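Local atomic coordinates of MccF (PDB entry 4IIY), a protein that probably acts as a serine hydrolase of the S66 peptidase family, giving self-immunity to microcin C7 and here holding glutamyl sulfamoyl inosine. Residues 230-235 against 314-319; 266-271 against 343-348. The protein carries 1 engineered substitution. All coordinates share one frame; numbering follows the deposited sequence.

Contact 1 (230-235 against 314-319); sequences AFYGSG and RPYEVL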
loop_
_atom_site.group_PDB
_atom_site.type_symbol
_atom_site.label_atom_id
_atom_site.label_comp_id
_atom_site.label_asym_id
_atom_site.label_seq_id
_atom_site.Cartn_x
_atom_site.Cartn_y
_atom_site.Cartn_z
ATOM N N ALA B 230 -0.159 26.429 2.306
ATOM C CA ALA B 230 0.909 27.061 3.077
ATOM C C ALA B 230 2.256 26.734 2.461
ATOM O O ALA B 230 2.476 25.614 1.986
ATOM C CB ALA B 230 0.868 26.602 4.531
ATOM N N PHE B 231 3.155 27.710 2.468
ATOM C CA PHE B 231 4.505 27.538 1.948
ATOM C C PHE B 231 5.479 27.537 3.122
ATOM O O PHE B 231 5.735 28.585 3.731
ATOM C CB PHE B 231 4.862 28.673 0.977
ATOM C CG PHE B 231 4.144 28.612 -0.354
ATOM C CD1 PHE B 231 4.828 28.249 -1.500
ATOM C CD2 PHE B 231 2.799 28.938 -0.460
ATOM C CE1 PHE B 231 4.198 28.203 -2.728
ATOM C CE2 PHE B 231 2.157 28.885 -1.690
ATOM C CZ PHE B 231 2.860 28.523 -2.828
ATOM N N TYR B 232 6.022 26.371 3.442
ATOM C CA TYR B 232 6.970 26.236 4.542
ATOM C C TYR B 232 8.398 26.235 4.022
ATOM O O TYR B 232 8.881 25.240 3.487
ATOM C CB TYR B 232 6.695 24.949 5.324
ATOM C CG TYR B 232 5.353 24.921 6.003
ATOM C CD1 TYR B 232 5.137 25.635 7.174
ATOM C CD2 TYR B 232 4.304 24.158 5.496
ATOM C CE1 TYR B 232 3.916 25.609 7.809
ATOM C CE2 TYR B 232 3.079 24.122 6.127
ATOM C CZ TYR B 232 2.891 24.849 7.285
ATOM O OH TYR B 232 1.678 24.828 7.925
ATOM N N GLY B 233 9.076 27.362 4.173
ATOM C CA GLY B 233 10.435 27.487 3.693
ATOM C C GLY B 233 10.675 28.894 3.199
ATOM O O GLY B 233 9.810 29.760 3.328
ATOM N N SER B 234 11.854 29.119 2.633
ATOM C CA SER B 234 12.189 30.417 2.069
ATOM C C SER B 234 12.981 30.219 0.790
ATOM O O SER B 234 13.441 29.110 0.493
ATOM C CB SER B 234 12.995 31.257 3.069
ATOM O OG SER B 234 14.261 30.672 3.317
ATOM N N GLY B 235 13.145 31.293 0.034
ATOM C CA GLY B 235 13.875 31.228 -1.214
ATOM C C GLY B 235 13.101 30.499 -2.292
ATOM O O GLY B 235 11.886 30.308 -2.187
ATOM N N ARG B 314 -2.596 17.471 11.155
ATOM C CA ARG B 314 -2.666 17.434 9.699
ATOM C C ARG B 314 -1.471 16.687 9.128
ATOM O O ARG B 314 -0.477 16.460 9.823
ATOM C CB ARG B 314 -2.759 18.841 9.109
ATOM C CG ARG B 314 -1.600 19.752 9.429
ATOM C CD ARG B 314 -1.876 21.167 8.919
ATOM N NE ARG B 314 -0.873 22.175 9.281
ATOM C CZ ARG B 314 0.218 21.967 10.017
ATOM N NH1 ARG B 314 0.498 20.767 10.502
ATOM N NH2 ARG B 314 1.042 22.977 10.269
ATOM N N PRO B 315 -1.555 16.305 7.852
ATOM C CA PRO B 315 -0.462 15.517 7.278
ATOM C C PRO B 315 0.924 16.167 7.406
ATOM O O PRO B 315 1.910 15.457 7.608
ATOM C CB PRO B 315 -0.888 15.363 5.816
ATOM C CG PRO B 315 -2.387 15.347 5.899
ATOM C CD PRO B 315 -2.713 16.381 6.943
ATOM N N TYR B 316 1.017 17.490 7.298
ATOM C CA TYR B 316 2.327 18.128 7.397
ATOM C C TYR B 316 2.983 17.884 8.754
ATOM O O TYR B 316 4.198 17.733 8.842
ATOM C CB TYR B 316 2.208 19.628 7.131
ATOM C CG TYR B 316 3.514 20.374 7.285
ATOM C CD1 TYR B 316 4.549 20.195 6.380
ATOM C CD2 TYR B 316 3.710 21.258 8.334
ATOM C CE1 TYR B 316 5.752 20.876 6.518
ATOM C CE2 TYR B 316 4.906 21.948 8.477
ATOM C CZ TYR B 316 5.921 21.748 7.571
ATOM O OH TYR B 316 7.108 22.437 7.719
ATOM N N GLU B 317 2.179 17.837 9.810
ATOM C CA GLU B 317 2.727 17.562 11.132
ATOM C C GLU B 317 3.307 16.144 11.220
ATOM O O GLU B 317 4.350 15.925 11.845
ATOM C CB GLU B 317 1.673 17.796 12.219
ATOM C CG GLU B 317 2.191 17.566 13.631
ATOM C CD GLU B 317 1.180 17.930 14.703
ATOM O OE1 GLU B 317 0.166 18.590 14.378
ATOM O OE2 GLU B 317 1.402 17.550 15.877
ATOM N N VAL B 318 2.622 15.180 10.605
ATOM C CA VAL B 318 3.118 13.803 10.557
ATOM C C VAL B 318 4.419 13.739 9.749
ATOM O O VAL B 318 5.395 13.123 10.161
ATOM C CB VAL B 318 2.061 12.833 9.968
ATOM C CG1 VAL B 318 2.577 11.402 9.988
ATOM C CG2 VAL B 318 0.749 12.940 10.747
ATOM N N LEU B 319 4.436 14.403 8.601
ATOM C CA LEU B 319 5.643 14.467 7.789
ATOM C C LEU B 319 6.809 15.027 8.597
ATOM O O LEU B 319 7.925 14.516 8.538
ATOM C CB LEU B 319 5.403 15.325 6.547
ATOM C CG LEU B 319 6.599 15.508 5.613
ATOM C CD1 LEU B 319 7.053 14.184 5.027
ATOM C CD2 LEU B 319 6.239 16.486 4.507
#

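Contact 2 (266-271 against 343-348); sequences ILFIED and LTLPLG. With EDO (1,2-ethanediol), chain L.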
loop_
_atom_site.group_PDB
_atom_site.type_symbol
_atom_site.label_atom_id
_atom_site.label_comp_id
_atom_site.label_asym_id
_atom_site.label_seq_id
_atom_site.Cartn_x
_atom_site.Cartn_y
_atom_site.Cartn_z
ATOM N N ILE B 266 11.868 17.577 -7.131
ATOM C CA ILE B 266 10.761 17.999 -6.278
ATOM C C ILE B 266 9.759 16.848 -6.202
ATOM O O ILE B 266 9.269 16.392 -7.228
ATOM C CB ILE B 266 10.079 19.274 -6.824
ATOM C CG1 ILE B 266 11.047 20.457 -6.754
ATOM C CG2 ILE B 266 8.791 19.576 -6.059
ATOM C CD1 ILE B 266 10.519 21.732 -7.389
ATOM N N LEU B 267 9.470 16.370 -4.999
ATOM C CA LEU B 267 8.520 15.276 -4.844
ATOM C C LEU B 267 7.114 15.827 -4.780
ATOM O O LEU B 267 6.832 16.675 -3.939
ATOM C CB LEU B 267 8.800 14.501 -3.555
ATOM C CG LEU B 267 7.837 13.343 -3.274
ATOM C CD1 LEU B 267 8.081 12.215 -4.254
ATOM C CD2 LEU B 267 7.999 12.863 -1.843
ATOM N N PHE B 268 6.229 15.341 -5.650
ATOM C CA PHE B 268 4.808 15.673 -5.601
ATOM C C PHE B 268 4.045 14.429 -5.147
ATOM O O PHE B 268 4.135 13.373 -5.788
ATOM C CB PHE B 268 4.319 16.122 -6.984
ATOM C CG PHE B 268 2.824 16.102 -7.127
ATOM C CD1 PHE B 268 2.035 16.971 -6.394
ATOM C CD2 PHE B 268 2.207 15.204 -7.983
ATOM C CE1 PHE B 268 0.640 16.938 -6.512
ATOM C CE2 PHE B 268 0.819 15.172 -8.108
ATOM C CZ PHE B 268 0.040 16.041 -7.372
ATOM N N ILE B 269 3.309 14.561 -4.048
ATOM C CA ILE B 269 2.520 13.450 -3.521
ATOM C C ILE B 269 1.163 13.942 -3.026
ATOM O O ILE B 269 1.040 15.034 -2.441
ATOM C CB ILE B 269 3.242 12.692 -2.385
ATOM C CG1 ILE B 269 3.875 13.687 -1.414
ATOM C CG2 ILE B 269 4.283 11.743 -2.959
ATOM C CD1 ILE B 269 4.393 13.048 -0.129
ATOM N N GLU B 270 0.132 13.148 -3.288
ATOM C CA GLU B 270 -1.190 13.413 -2.731
ATOM C C GLU B 270 -1.846 12.090 -2.390
ATOM O O GLU B 270 -1.545 11.058 -3.000
ATOM C CB GLU B 270 -2.054 14.235 -3.698
ATOM C CG GLU B 270 -2.433 13.540 -5.006
ATOM C CD GLU B 270 -3.758 12.773 -4.947
ATOM O OE1 GLU B 270 -4.647 13.119 -4.126
ATOM O OE2 GLU B 270 -3.922 11.809 -5.744
ATOM N N ASP B 271 -2.733 12.115 -1.403
ATOM C CA ASP B 271 -3.542 10.946 -1.073
ATOM C C ASP B 271 -4.979 11.382 -0.787
ATOM O O ASP B 271 -5.258 12.567 -0.639
ATOM C CB ASP B 271 -2.965 10.147 0.111
ATOM C CG ASP B 271 -1.817 9.231 -0.290
ATOM O OD1 ASP B 271 -2.054 8.344 -1.137
ATOM O OD2 ASP B 271 -0.695 9.383 0.248
ATOM N N LEU B 343 -6.105 21.447 -10.537
ATOM C CA LEU B 343 -5.211 21.995 -11.549
ATOM C C LEU B 343 -4.550 20.849 -12.320
ATOM O O LEU B 343 -4.483 19.719 -11.830
ATOM C CB LEU B 343 -4.133 22.849 -10.879
ATOM C CG LEU B 343 -4.675 23.974 -9.985
ATOM C CD1 LEU B 343 -3.556 24.622 -9.179
ATOM C CD2 LEU B 343 -5.416 25.020 -10.808
ATOM N N THR B 344 -4.063 21.144 -13.518
ATOM C CA THR B 344 -3.361 20.180 -14.363
ATOM C C THR B 344 -1.848 20.390 -14.228
ATOM O O THR B 344 -1.370 21.529 -14.353
ATOM C CB THR B 344 -3.810 20.331 -15.828
ATOM O OG1 THR B 344 -5.170 19.903 -15.953
ATOM C CG2 THR B 344 -2.946 19.489 -16.752
ATOM N N LEU B 345 -1.103 19.306 -13.988
ATOM C CA LEU B 345 0.335 19.372 -13.717
ATOM C C LEU B 345 1.123 18.390 -14.588
ATOM O O LEU B 345 0.920 17.176 -14.500
ATOM C CB LEU B 345 0.584 19.017 -12.250
ATOM C CG LEU B 345 2.035 19.002 -11.774
ATOM C CD1 LEU B 345 2.594 20.412 -11.713
ATOM C CD2 LEU B 345 2.142 18.328 -10.411
ATOM N N PRO B 346 2.040 18.890 -15.426
ATOM C CA PRO B 346 2.919 17.952 -16.136
ATOM C C PRO B 346 3.895 17.316 -15.145
ATOM O O PRO B 346 4.427 18.006 -14.266
ATOM C CB PRO B 346 3.663 18.853 -17.128
ATOM C CG PRO B 346 3.692 20.200 -16.461
ATOM C CD PRO B 346 2.369 20.297 -15.716
ATOM N N LEU B 347 4.115 16.014 -15.273
ATOM C CA LEU B 347 5.074 15.297 -14.440
ATOM C C LEU B 347 6.364 15.009 -15.203
ATOM O O LEU B 347 6.327 14.617 -16.370
ATOM C CB LEU B 347 4.476 13.972 -13.974
ATOM C CG LEU B 347 3.205 14.060 -13.131
ATOM C CD1 LEU B 347 2.597 12.682 -12.958
ATOM C CD2 LEU B 347 3.512 14.676 -11.791
ATOM N N GLY B 348 7.501 15.196 -14.534
ATOM C CA GLY B 348 8.791 14.886 -15.128
ATOM C C GLY B 348 9.508 16.061 -15.760
ATOM O O GLY B 348 10.527 15.875 -16.427
HETATM C C1 EDO L . -0.975 14.500 0.771
HETATM O O1 EDO L . -2.331 14.558 0.294
HETATM C C2 EDO L . -0.909 14.479 2.291
HETATM O O2 EDO L . -1.438 13.238 2.781
#

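Contact 1 (230-235 against 314-319)
Tyr232, the last residue of strand 230-232, lies across from Tyr316 in the first turn of helix 315-323, and their CA atoms are 9.8 Å apart, a gap that the two side chains bridge. The contact packs an outermost strand of the mixed sheet in the C-terminal half of the molecule against the start of that helix, through an offset (parallel-displaced) stack of two tyrosines. The ring planes are nearly parallel, only 4° apart, and the centroids are 3.9 Å from each other. CE2 of Tyr316 sits over the centre of the Tyr232 ring, while CD2 of Tyr232 lies above the other ring but displaced toward its rim, 3.6 Å from CZ of Tyr316. The side chains meet at an oblique angle within their nearly parallel planes, and the hydroxyl end of Tyr316 reaches back over the root of its partner, with OH 3.5 Å from CG of Tyr232. Tyr316 gets there because its CG is anti to the backbone N (chi1 177°), which carries the ring out from the helix toward the strand. Strand 330-334 lies beside the pair, and its Val330 and Asp332 touch the Tyr316 side chain; Tyr232 also touches Asp332 and is hydrogen-bonded through its backbone to Val330.

Arg314, at the N-cap position of the helix, approaches Tyr232 from the opposite direction, with its chain extended from CG to NE. Its guanidinium plane stands steeply to the Tyr232 ring, and Tyr316 CB lies 3.9 Å above one guanidinium face. NH1 meets the edge of the Tyr316 ring in plane. The other terminal nitrogen, NH2, gives a weak, bent hydrogen bond to Tyr232 OH, 3.1 Å long with an angle of 127° at the hydrogen.

Contact 2 (266-271 against 343-348)
Strand 266-270 carries Glu270, predicted to belong to the charge relay system of this S66-family enzyme, and the contact packs the middle of that strand, part of the eight-stranded mixed sheet, against strand 345-347, an outermost strand of the six-stranded one. Phe268 is the residue that reaches across. Leu345 approaches it from the opposite direction and sets CD2 over the centre of the ring in a CH-pi contact, 4.0 Å from the Phe268 centroid and 10° off the ring normal. With CG anti to its backbone N (chi1 179°), Leu345 extends toward the ring. Leu347 adds its own CD2 methyl obliquely, 4.1 Å from Phe268 CD2, its side chain crossing that of the phenylalanine at about a right angle. All three residues are buried, and no hydrogen bond joins the two strands.

Two residues beyond Phe268, the Glu270 carboxylate is held at both oxygens, OE1 by His338 ND1 and OE2 by Tyr164 OH and Asn245 ND2. Such bonding would fix its orientation. At Asp271 a 1,2-ethanediol, probably from the crystallisation liquor, accepts at its O1 a hydrogen bond of 3.0 Å from the backbone N of that residue.

Tyr164 also meets the Phe268 ring edge-to-face, Ile299 of strand 297-301 touches Phe268, and helix 276-288 packs against Leu267 and Ile269, while helix 178-191 lies against Leu343 and Thr344.

Overall arrangement
Contacts 1 and 2 both reach the eight-stranded mixed sheet, the first at its outermost strand 230-232 and the second at the inner strand 266-270. Their centres are about 16 Å apart and their nearest atoms about 6 Å, without touching. Along the chain their segments alternate. Helix 276-288 links the surroundings of both, since its Phe283 touches Val318 and Leu319 as well as Ile269. Contact 1 is a surface contact away from the annotated sites; contact 2 is buried, with the Phe268 side chain about 9 Å from that of His338, about 10 Å from that of Ala145, the engineered residue at the predicted nucleophile position, and about 13 Å from the bound glutamyl sulfamoyl inosine.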